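Local coordinates for protein putative exonuclease (Eubacterium rectale, PDB 3L0A) that is probably a metal-binding hydrolase, a putative exonuclease of the PDDEXK nuclease-like clan, and carries a zinc ion held by four cysteines, at residues Ala55-Ser60 and Asp71-Asp76; Ser64-Ser69 and Tyr106-Met111; Glu95-Arg100 and Thr200-Arg205. All blocks are in the same frame, centred on the assembly; numbering follows the deposited sequence.

Contact 1 (Ala55-Ser60 and Asp71-Asp76); sequences ALLVGS and DQFKKD
F73 lays the far end of its ring against the helix turn that carries L57 and S60. The closest approach is from CE1 of F73 to CB of S60, at 3.5 Å, so the serine meets the ring through its methylene carbon. The backbone carbonyl of the same serine continues this cover, with its carbon and oxygen over one face of the ring and O of S60 lying 4.2 Å above the ring plane, displaced toward the rim. L57 adds one methyl group: its CD2 comes to 4.0 Å from CZ of F73, approaching the ring obliquely. In F73, CG stands anti to the backbone N (chi1 -176°), which carries the ring out from its own helix and onto its neighbour. The two helices, 54-67 and 70-76, are successive helices joined by a short turn, in the helical part of this PDDEXK-like domain, away from the zinc site. Y61 and S64 of helix 54-67 also touch F73, while L57 reaches on to F91 of helix 89-102. An alanine in place of F73 would remove the whole ring, and S60 and L57 would probably lose their apolar cover from helix 70-76, leaving a gap between the two helices. Two side-chain pairs bond along helix 70-76: NZ of K75 forms a salt bridge with OD2 of D71 at 2.8 Å, and NE2 of Q72 donates to OD1 of D76 at 3.0 Å, meeting it from above the carboxylate plane.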
loop_
_atom_site.group_PDB
_atom_site.type_symbol
_atom_site.label_atom_id
_atom_site.label_comp_id
_atom_site.label_asym_id
_atom_site.label_seq_id
_atom_site.Cartn_x
_atom_site.Cartn_y
_atom_site.Cartn_z
ATOM N N ALA A 55 -10.925 0.664 13.290
ATOM C CA ALA A 55 -11.171 -0.778 13.253
ATOM C C ALA A 55 -11.881 -1.267 14.502
ATOM O O ALA A 55 -12.814 -2.025 14.407
ATOM C CB ALA A 55 -9.868 -1.537 13.070
ATOM N N LEU A 56 -11.417 -0.815 15.660
ATOM C CA LEU A 56 -11.982 -1.204 16.959
ATOM C C LEU A 56 -13.382 -0.627 17.148
ATOM O O LEU A 56 -14.321 -1.326 17.594
ATOM C CB LEU A 56 -11.055 -0.736 18.104
ATOM C CG LEU A 56 -9.805 -1.618 18.283
ATOM C CD1 LEU A 56 -8.655 -0.912 19.062
ATOM C CD2 LEU A 56 -10.204 -2.970 18.986
ATOM N N LEU A 57 -13.513 0.643 16.778
ATOM C CA LEU A 57 -14.782 1.312 16.814
ATOM C C LEU A 57 -15.813 0.656 15.881
ATOM O O LEU A 57 -16.926 0.430 16.326
ATOM C CB LEU A 57 -14.629 2.774 16.500
ATOM C CG LEU A 57 -14.099 3.628 17.656
ATOM C CD1 LEU A 57 -13.737 4.991 17.112
ATOM C CD2 LEU A 57 -15.104 3.742 18.744
ATOM N N VAL A 58 -15.463 0.341 14.628
ATOM C CA VAL A 58 -16.376 -0.455 13.808
ATOM C C VAL A 58 -16.831 -1.701 14.571
ATOM O O VAL A 58 -18.002 -1.884 14.818
ATOM C CB VAL A 58 -15.796 -0.845 12.460
ATOM C CG1 VAL A 58 -16.566 -1.978 11.874
ATOM C CG2 VAL A 58 -15.805 0.365 11.496
ATOM N N GLY A 59 -15.888 -2.525 14.998
ATOM C CA GLY A 59 -16.187 -3.722 15.754
ATOM C C GLY A 59 -17.037 -3.531 16.984
ATOM O O GLY A 59 -17.917 -4.366 17.214
ATOM N N SER A 60 -16.809 -2.484 17.789
ATOM C CA SER A 60 -17.689 -2.241 18.964
ATOM C C SER A 60 -19.137 -1.784 18.554
ATOM O O SER A 60 -20.139 -2.016 19.291
ATOM C CB SER A 60 -17.118 -1.213 19.962
ATOM O OG SER A 60 -16.076 -1.730 20.778
ATOM N N ASP A 71 -27.776 2.835 21.103
ATOM C CA ASP A 71 -28.093 4.255 21.367
ATOM C C ASP A 71 -27.020 4.858 22.246
ATOM O O ASP A 71 -26.572 5.984 22.006
ATOM C CB ASP A 71 -29.456 4.431 22.057
ATOM C CG ASP A 71 -29.907 5.894 22.095
ATOM O OD1 ASP A 71 -30.249 6.444 21.031
ATOM O OD2 ASP A 71 -29.914 6.514 23.182
ATOM N N GLN A 72 -26.637 4.107 23.278
ATOM C CA GLN A 72 -25.671 4.575 24.244
ATOM C C GLN A 72 -24.288 4.512 23.680
ATOM O O GLN A 72 -23.483 5.373 23.992
ATOM C CB GLN A 72 -25.734 3.795 25.562
ATOM C CG GLN A 72 -24.971 4.498 26.726
ATOM C CD GLN A 72 -25.475 5.939 27.033
ATOM O OE1 GLN A 72 -26.684 6.175 27.253
ATOM N NE2 GLN A 72 -24.539 6.909 27.027
ATOM N N PHE A 73 -23.992 3.532 22.835
ATOM C CA PHE A 73 -22.687 3.552 22.163
ATOM C C PHE A 73 -22.474 4.850 21.357
ATOM O O PHE A 73 -21.388 5.485 21.385
ATOM C CB PHE A 73 -22.538 2.378 21.227
ATOM C CG PHE A 73 -21.190 2.297 20.602
ATOM C CD1 PHE A 73 -20.132 1.769 21.298
ATOM C CD2 PHE A 73 -20.975 2.755 19.330
ATOM C CE1 PHE A 73 -18.875 1.708 20.737
ATOM C CE2 PHE A 73 -19.723 2.680 18.748
ATOM C CZ PHE A 73 -18.665 2.158 19.460
ATOM N N LYS A 74 -23.511 5.232 20.623
ATOM C CA LYS A 74 -23.430 6.398 19.782
ATOM C C LYS A 74 -23.247 7.660 20.623
ATOM O O LYS A 74 -22.479 8.543 20.271
ATOM C CB LYS A 74 -24.682 6.490 18.942
ATOM C CG LYS A 74 -24.647 5.537 17.773
ATOM C CD LYS A 74 -25.971 5.510 17.075
ATOM C CE LYS A 74 -25.854 5.036 15.643
ATOM N NZ LYS A 74 -27.221 4.776 15.068
ATOM N N LYS A 75 -23.960 7.727 21.740
ATOM C CA LYS A 75 -23.816 8.829 22.673
ATOM C C LYS A 75 -22.387 8.922 23.221
ATOM O O LYS A 75 -21.821 10.021 23.291
ATOM C CB LYS A 75 -24.852 8.721 23.810
ATOM C CG LYS A 75 -26.199 9.371 23.471
ATOM C CD LYS A 75 -27.351 8.783 24.299
ATOM C CE LYS A 75 -28.666 9.580 24.202
ATOM N NZ LYS A 75 -29.858 8.796 24.741
ATOM N N ASP A 76 -21.782 7.786 23.553
ATOM C CA ASP A 76 -20.456 7.801 24.187
ATOM C C ASP A 76 -19.308 8.008 23.212
ATOM O O ASP A 76 -18.183 8.226 23.663
ATOM C CB ASP A 76 -20.166 6.490 24.931
ATOM C CG ASP A 76 -21.058 6.262 26.130
ATOM O OD1 ASP A 76 -21.542 7.235 26.756
ATOM O OD2 ASP A 76 -21.274 5.070 26.447
#

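Contact 2 (Ser64-Ser69 and Tyr106-Met111)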
loop_
_atom_site.group_PDB
_atom_site.type_symbol
_atom_site.label_atom_id
_atom_site.label_comp_id
_atom_site.label_asym_id
_atom_site.label_seq_id
_atom_site.Cartn_x
_atom_site.Cartn_y
_atom_site.Cartn_z
ATOM N N SER A 64 -22.350 -3.630 19.895
ATOM C CA SER A 64 -23.405 -2.871 20.483
ATOM C C SER A 64 -24.760 -3.084 19.797
ATOM O O SER A 64 -25.792 -3.089 20.476
ATOM C CB SER A 64 -23.070 -1.404 20.527
ATOM O OG SER A 64 -23.962 -0.841 21.474
ATOM N N TYR A 65 -24.764 -3.247 18.471
ATOM C CA TYR A 65 -26.023 -3.568 17.760
ATOM C C TYR A 65 -26.624 -4.854 18.339
ATOM O O TYR A 65 -27.802 -4.856 18.719
ATOM C CB TYR A 65 -25.855 -3.688 16.237
ATOM C CG TYR A 65 -27.107 -4.184 15.572
ATOM C CD1 TYR A 65 -28.165 -3.348 15.350
ATOM C CD2 TYR A 65 -27.247 -5.499 15.238
ATOM C CE1 TYR A 65 -29.321 -3.813 14.795
ATOM C CE2 TYR A 65 -28.371 -5.962 14.686
ATOM C CZ TYR A 65 -29.417 -5.114 14.472
ATOM O OH TYR A 65 -30.540 -5.575 13.916
ATOM N N PHE A 66 -25.823 -5.914 18.471
ATOM C CA PHE A 66 -26.371 -7.192 18.937
ATOM C C PHE A 66 -26.784 -7.233 20.411
ATOM O O PHE A 66 -27.691 -8.003 20.765
ATOM C CB PHE A 66 -25.425 -8.334 18.590
ATOM C CG PHE A 66 -25.341 -8.597 17.118
ATOM C CD1 PHE A 66 -26.306 -9.322 16.470
ATOM C CD2 PHE A 66 -24.312 -8.114 16.372
ATOM C CE1 PHE A 66 -26.216 -9.568 15.103
ATOM C CE2 PHE A 66 -24.234 -8.362 14.996
ATOM C CZ PHE A 66 -25.194 -9.080 14.382
ATOM N N GLU A 67 -26.160 -6.389 21.244
ATOM C CA GLU A 67 -26.480 -6.274 22.690
ATOM C C GLU A 67 -27.685 -5.372 22.948
ATOM O O GLU A 67 -28.283 -5.432 24.039
ATOM C CB GLU A 67 -25.227 -5.773 23.463
ATOM C CG GLU A 67 -25.346 -5.523 24.982
ATOM C CD GLU A 67 -24.034 -4.988 25.616
ATOM O OE1 GLU A 67 -23.395 -4.085 25.027
ATOM O OE2 GLU A 67 -23.640 -5.469 26.711
ATOM N N GLY A 68 -28.069 -4.554 21.958
ATOM C CA GLY A 68 -29.183 -3.601 22.124
ATOM C C GLY A 68 -28.762 -2.413 22.973
ATOM O O GLY A 68 -29.541 -1.885 23.769
ATOM N N SER A 69 -27.514 -2.017 22.793
ATOM C CA SER A 69 -26.918 -0.917 23.525
ATOM C C SER A 69 -26.343 0.110 22.534
ATOM O O SER A 69 -25.387 0.802 22.858
ATOM C CB SER A 69 -25.764 -1.446 24.418
ATOM O OG SER A 69 -24.659 -1.945 23.636
ATOM N N TYR A 106 -27.959 -19.621 9.397
ATOM C CA TYR A 106 -26.922 -20.409 10.058
ATOM C C TYR A 106 -26.028 -19.500 10.930
ATOM O O TYR A 106 -25.830 -19.743 12.122
ATOM C CB TYR A 106 -26.090 -21.183 9.020
ATOM C CG TYR A 106 -25.197 -22.249 9.654
ATOM C CD1 TYR A 106 -25.733 -23.416 10.195
ATOM C CD2 TYR A 106 -23.820 -22.065 9.747
ATOM C CE1 TYR A 106 -24.918 -24.370 10.784
ATOM C CE2 TYR A 106 -23.010 -23.017 10.335
ATOM C CZ TYR A 106 -23.560 -24.153 10.842
ATOM O OH TYR A 106 -22.723 -25.056 11.426
ATOM N N PHE A 107 -25.550 -18.419 10.353
ATOM C CA PHE A 107 -24.695 -17.497 11.087
ATOM C C PHE A 107 -25.490 -16.962 12.261
ATOM O O PHE A 107 -25.008 -16.979 13.394
ATOM C CB PHE A 107 -24.225 -16.376 10.156
ATOM C CG PHE A 107 -23.067 -15.482 10.706
ATOM C CD1 PHE A 107 -23.218 -14.698 11.844
ATOM C CD2 PHE A 107 -21.854 -15.406 10.020
ATOM C CE1 PHE A 107 -22.189 -13.872 12.297
ATOM C CE2 PHE A 107 -20.820 -14.573 10.455
ATOM C CZ PHE A 107 -20.988 -13.812 11.581
HETATM N N MSE A 108 -26.727 -16.532 12.020
HETATM C CA MSE A 108 -27.551 -16.008 13.142
HETATM C C MSE A 108 -27.729 -17.047 14.268
HETATM O O MSE A 108 -27.962 -16.682 15.393
HETATM C CB MSE A 108 -28.916 -15.451 12.682
HETATM C CG MSE A 108 -28.851 -14.096 11.986
HETATM SE SE MSE A 108 -27.865 -12.762 12.934
HETATM C CE MSE A 108 -29.212 -12.266 14.209
ATOM N N LYS A 109 -27.603 -18.332 14.014
ATOM C CA LYS A 109 -27.767 -19.281 15.112
ATOM C C LYS A 109 -26.599 -19.201 16.068
ATOM O O LYS A 109 -26.764 -19.421 17.253
ATOM C CB LYS A 109 -27.930 -20.720 14.622
ATOM C CG LYS A 109 -29.225 -21.032 13.895
ATOM C CD LYS A 109 -29.032 -22.317 13.023
ATOM C CE LYS A 109 -30.339 -22.860 12.360
ATOM N NZ LYS A 109 -30.010 -23.899 11.311
ATOM N N TYR A 110 -25.411 -18.907 15.568
ATOM C CA TYR A 110 -24.243 -18.837 16.462
ATOM C C TYR A 110 -24.280 -17.538 17.270
ATOM O O TYR A 110 -23.702 -17.443 18.368
ATOM C CB TYR A 110 -22.952 -18.965 15.690
ATOM C CG TYR A 110 -22.635 -20.341 15.281
ATOM C CD1 TYR A 110 -23.306 -20.934 14.225
ATOM C CD2 TYR A 110 -21.655 -21.087 15.934
ATOM C CE1 TYR A 110 -23.024 -22.232 13.838
ATOM C CE2 TYR A 110 -21.368 -22.392 15.541
ATOM C CZ TYR A 110 -22.062 -22.960 14.497
ATOM O OH TYR A 110 -21.807 -24.258 14.093
HETATM N N MSE A 111 -24.992 -16.551 16.726
HETATM C CA MSE A 111 -25.122 -15.283 17.383
HETATM C C MSE A 111 -26.293 -15.302 18.359
HETATM O O MSE A 111 -26.585 -14.277 18.965
HETATM C CB MSE A 111 -25.317 -14.165 16.358
HETATM C CG MSE A 111 -24.154 -13.983 15.472
HETATM SE SE MSE A 111 -22.545 -13.466 16.486
HETATM C CE MSE A 111 -23.177 -12.034 17.631
#
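F66 receives two selenomethionines, M108 and M111, from the segment 106-111, and they reach different parts of its ring. Y106 begins that segment turned elsewhere; its OH accepts a hydrogen bond from OH of Y110, one turn later, at 2.9 Å. F107 is buried beside the contact, packing on I101 of helix 89-102, on L144 and on L253 of the second subunit. M108 is the first to touch. Its chain is bent at both chi2 (-50°) and chi3 (-79°), which curls the terminal methyl back to the edge of the F66 ring, close to the ring plane; CE of M108 lies 4.1 Å from CE1 of F66. The selenium of M108 stands obliquely to the ring, 5.5 Å from its centroid. Y110 leaves the contact to meet F192 edge-to-face. Just past the end of helix 105-110, M111 places its methyl over one face of the F66 ring, a CH-pi contact in which CE of M111 is 4.3 Å from the centroid and 16° off the ring normal. Its selenium lies farther out above the same face, at 5.4 Å from that centroid. The opposite face of F66 is covered by its own neighbour, with CD2 of Y65 3.9 Å above the plane, so the ring is held between the tyrosine and the methyl of M111. I101 and L144 also touch F66, extending the apolar surroundings. Two residues after F66, G68 leaves helical geometry with positive phi and closes helix 54-67 in a Schellman motif. Where this helix meets helix 105-110, both selenomethionines make Met-aromatic contacts with F66, M108 with its methyl at the ring edge and M111 above a face.

Contact 3 (Glu95-Arg100 and Thr200-Arg205)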
loop_
_atom_site.group_PDB
_atom_site.type_symbol
_atom_site.label_atom_id
_atom_site.label_comp_id
_atom_site.label_asym_id
_atom_site.label_seq_id
_atom_site.Cartn_x
_atom_site.Cartn_y
_atom_site.Cartn_z
ATOM N N GLU A 95 -23.136 -1.047 9.100
ATOM C CA GLU A 95 -24.554 -1.469 8.986
ATOM C C GLU A 95 -24.753 -2.391 7.804
ATOM O O GLU A 95 -25.599 -3.285 7.856
ATOM C CB GLU A 95 -25.534 -0.266 8.958
ATOM C CG GLU A 95 -25.270 0.671 10.171
ATOM C CD GLU A 95 -26.465 1.576 10.564
ATOM O OE1 GLU A 95 -27.299 1.921 9.714
ATOM O OE2 GLU A 95 -26.545 1.973 11.742
ATOM N N GLU A 96 -23.975 -2.198 6.744
ATOM C CA GLU A 96 -24.046 -3.098 5.585
ATOM C C GLU A 96 -23.659 -4.509 5.973
ATOM O O GLU A 96 -24.295 -5.495 5.566
ATOM C CB GLU A 96 -23.173 -2.619 4.412
ATOM C CG GLU A 96 -23.909 -1.684 3.408
ATOM C CD GLU A 96 -22.991 -1.075 2.313
ATOM O OE1 GLU A 96 -21.739 -1.274 2.347
ATOM O OE2 GLU A 96 -23.543 -0.378 1.424
ATOM N N ILE A 97 -22.600 -4.594 6.752
ATOM C CA ILE A 97 -22.125 -5.881 7.231
ATOM C C ILE A 97 -23.193 -6.502 8.128
ATOM O O ILE A 97 -23.503 -7.672 7.979
ATOM C CB ILE A 97 -20.821 -5.772 8.006
ATOM C CG1 ILE A 97 -19.692 -5.251 7.111
ATOM C CG2 ILE A 97 -20.472 -7.094 8.562
ATOM C CD1 ILE A 97 -18.493 -4.773 7.871
ATOM N N ILE A 98 -23.769 -5.738 9.052
ATOM C CA ILE A 98 -24.823 -6.306 9.958
ATOM C C ILE A 98 -25.987 -6.909 9.163
ATOM O O ILE A 98 -26.520 -7.988 9.514
ATOM C CB ILE A 98 -25.365 -5.261 10.917
ATOM C CG1 ILE A 98 -24.315 -4.919 11.986
ATOM C CG2 ILE A 98 -26.653 -5.681 11.575
ATOM C CD1 ILE A 98 -24.628 -3.598 12.746
ATOM N N ALA A 99 -26.440 -6.199 8.144
ATOM C CA ALA A 99 -27.572 -6.676 7.342
ATOM C C ALA A 99 -27.203 -7.959 6.621
ATOM O O ALA A 99 -28.042 -8.837 6.422
ATOM C CB ALA A 99 -27.993 -5.611 6.319
ATOM N N ARG A 100 -25.945 -8.048 6.220
ATOM C CA ARG A 100 -25.450 -9.215 5.509
ATOM C C ARG A 100 -25.464 -10.475 6.385
ATOM O O ARG A 100 -25.911 -11.552 5.940
ATOM C CB ARG A 100 -24.066 -8.950 4.930
ATOM C CG ARG A 100 -23.462 -10.176 4.250
ATOM C CD ARG A 100 -24.362 -10.643 3.132
ATOM N NE ARG A 100 -23.866 -11.800 2.415
ATOM C CZ ARG A 100 -24.348 -13.044 2.509
ATOM N NH1 ARG A 100 -25.326 -13.397 3.341
ATOM N NH2 ARG A 100 -23.818 -13.972 1.764
ATOM N N THR A 200 -16.013 -5.373 -0.194
ATOM C CA THR A 200 -17.180 -4.668 -0.737
ATOM C C THR A 200 -18.488 -5.511 -0.809
ATOM O O THR A 200 -19.577 -4.957 -0.701
ATOM C CB THR A 200 -16.838 -3.914 -2.077
ATOM O OG1 THR A 200 -17.944 -4.060 -2.980
ATOM C CG2 THR A 200 -15.465 -4.378 -2.715
ATOM N N GLU A 201 -18.382 -6.825 -1.058
ATOM C CA GLU A 201 -19.389 -7.796 -0.613
ATOM C C GLU A 201 -18.711 -8.530 0.528
ATOM O O GLU A 201 -17.712 -9.183 0.322
ATOM C CB GLU A 201 -19.746 -8.781 -1.700
ATOM C CG GLU A 201 -20.710 -8.234 -2.743
ATOM C CD GLU A 201 -22.097 -8.038 -2.206
ATOM O OE1 GLU A 201 -22.479 -8.710 -1.217
ATOM O OE2 GLU A 201 -22.822 -7.217 -2.798
ATOM N N PRO A 202 -19.208 -8.369 1.754
ATOM C CA PRO A 202 -18.574 -9.015 2.877
ATOM C C PRO A 202 -18.503 -10.541 2.743
ATOM O O PRO A 202 -19.444 -11.171 2.298
ATOM C CB PRO A 202 -19.473 -8.634 4.052
ATOM C CG PRO A 202 -20.258 -7.459 3.580
ATOM C CD PRO A 202 -20.349 -7.529 2.157
ATOM N N ASP A 203 -17.365 -11.091 3.118
ATOM C CA ASP A 203 -17.157 -12.527 3.272
ATOM C C ASP A 203 -17.690 -12.906 4.632
ATOM O O ASP A 203 -17.299 -12.292 5.599
ATOM C CB ASP A 203 -15.644 -12.788 3.244
ATOM C CG ASP A 203 -15.272 -14.210 2.875
ATOM O OD1 ASP A 203 -16.101 -14.944 2.353
ATOM O OD2 ASP A 203 -14.103 -14.577 3.096
ATOM N N ILE A 204 -18.560 -13.900 4.726
ATOM C CA ILE A 204 -18.999 -14.424 6.024
ATOM C C ILE A 204 -18.664 -15.916 6.192
ATOM O O ILE A 204 -18.891 -16.706 5.242
ATOM C CB ILE A 204 -20.556 -14.258 6.285
ATOM C CG1 ILE A 204 -21.380 -15.247 5.438
ATOM C CG2 ILE A 204 -20.999 -12.794 6.108
ATOM C CD1 ILE A 204 -22.863 -14.987 5.396
ATOM N N ARG A 205 -18.193 -16.280 7.407
ATOM C CA ARG A 205 -17.841 -17.653 7.806
ATOM C C ARG A 205 -18.022 -17.848 9.300
ATOM O O ARG A 205 -17.701 -16.956 10.081
ATOM C CB ARG A 205 -16.347 -17.951 7.556
ATOM C CG ARG A 205 -15.875 -18.038 6.135
ATOM C CD ARG A 205 -16.538 -19.100 5.359
ATOM N NE ARG A 205 -16.026 -19.154 3.986
ATOM C CZ ARG A 205 -16.403 -20.084 3.100
ATOM N NH1 ARG A 205 -17.286 -21.023 3.434
ATOM N NH2 ARG A 205 -15.893 -20.086 1.876
HETATM O O HOH W 1 -21.768 -10.868 0.549
#
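R100 and I97 meet P202 and I204 mainly through apolar atoms. CG1 of I97 packs against CG of P202 at 4.2 Å, and the aliphatic part of R100 follows, its CG 4.3 Å from the same proline carbon. I204 reaches farther along the arginine, CG2 lying beside CG of R100 while CD1 comes over one face of the guanidinium, 3.6 Å from NH1 of R100 and displaced toward the rim. A bend at chi2 (59°) in the R100 chain turns the guanidinium across I204, so that the two side chains meet at about a right angle.

The polar link between the segments is a water bridge. The water lies in the guanidinium plane at its edge, accepting from NE of R100 at 3.0 Å, and donates to OE1 of E201 at 2.9 Å and to O of P202 at 2.9 Å. Through it the arginine is tied to the backbone of the proline and to a carboxylate whose charge probably favours it.

The NH2 of the same guanidinium faces the subunit interface, donating to the carbonyl oxygens of R248 and R251 of the second subunit, and D203 forms a salt bridge with R251 of that subunit. Here helix 89-102 covers the loop leading into strand 204-209 of the mixed sheet and the strand's first residue, an alpha/beta packing that also forms part of a subunit interface.

Contact 1 lies at the surface, contact 2 is partly buried, and in contact 3 all the touching residues are buried. Contacts 1 and 2 share helix 54-67, and meet where F73 packs on S64; both set a phenylalanine ring against a neighbouring helix, but contact 1 covers it with serine and leucine and contact 2 with selenomethionines. Contact 3 instead joins a helix to the sheet and adds a bridging water to its apolar packing. It adjoins contact 2 through Y65 on I98 and F107 on I204. Contacts 2 and 3 both touch the second subunit, whereas no other chain of the assembly touches contact 1.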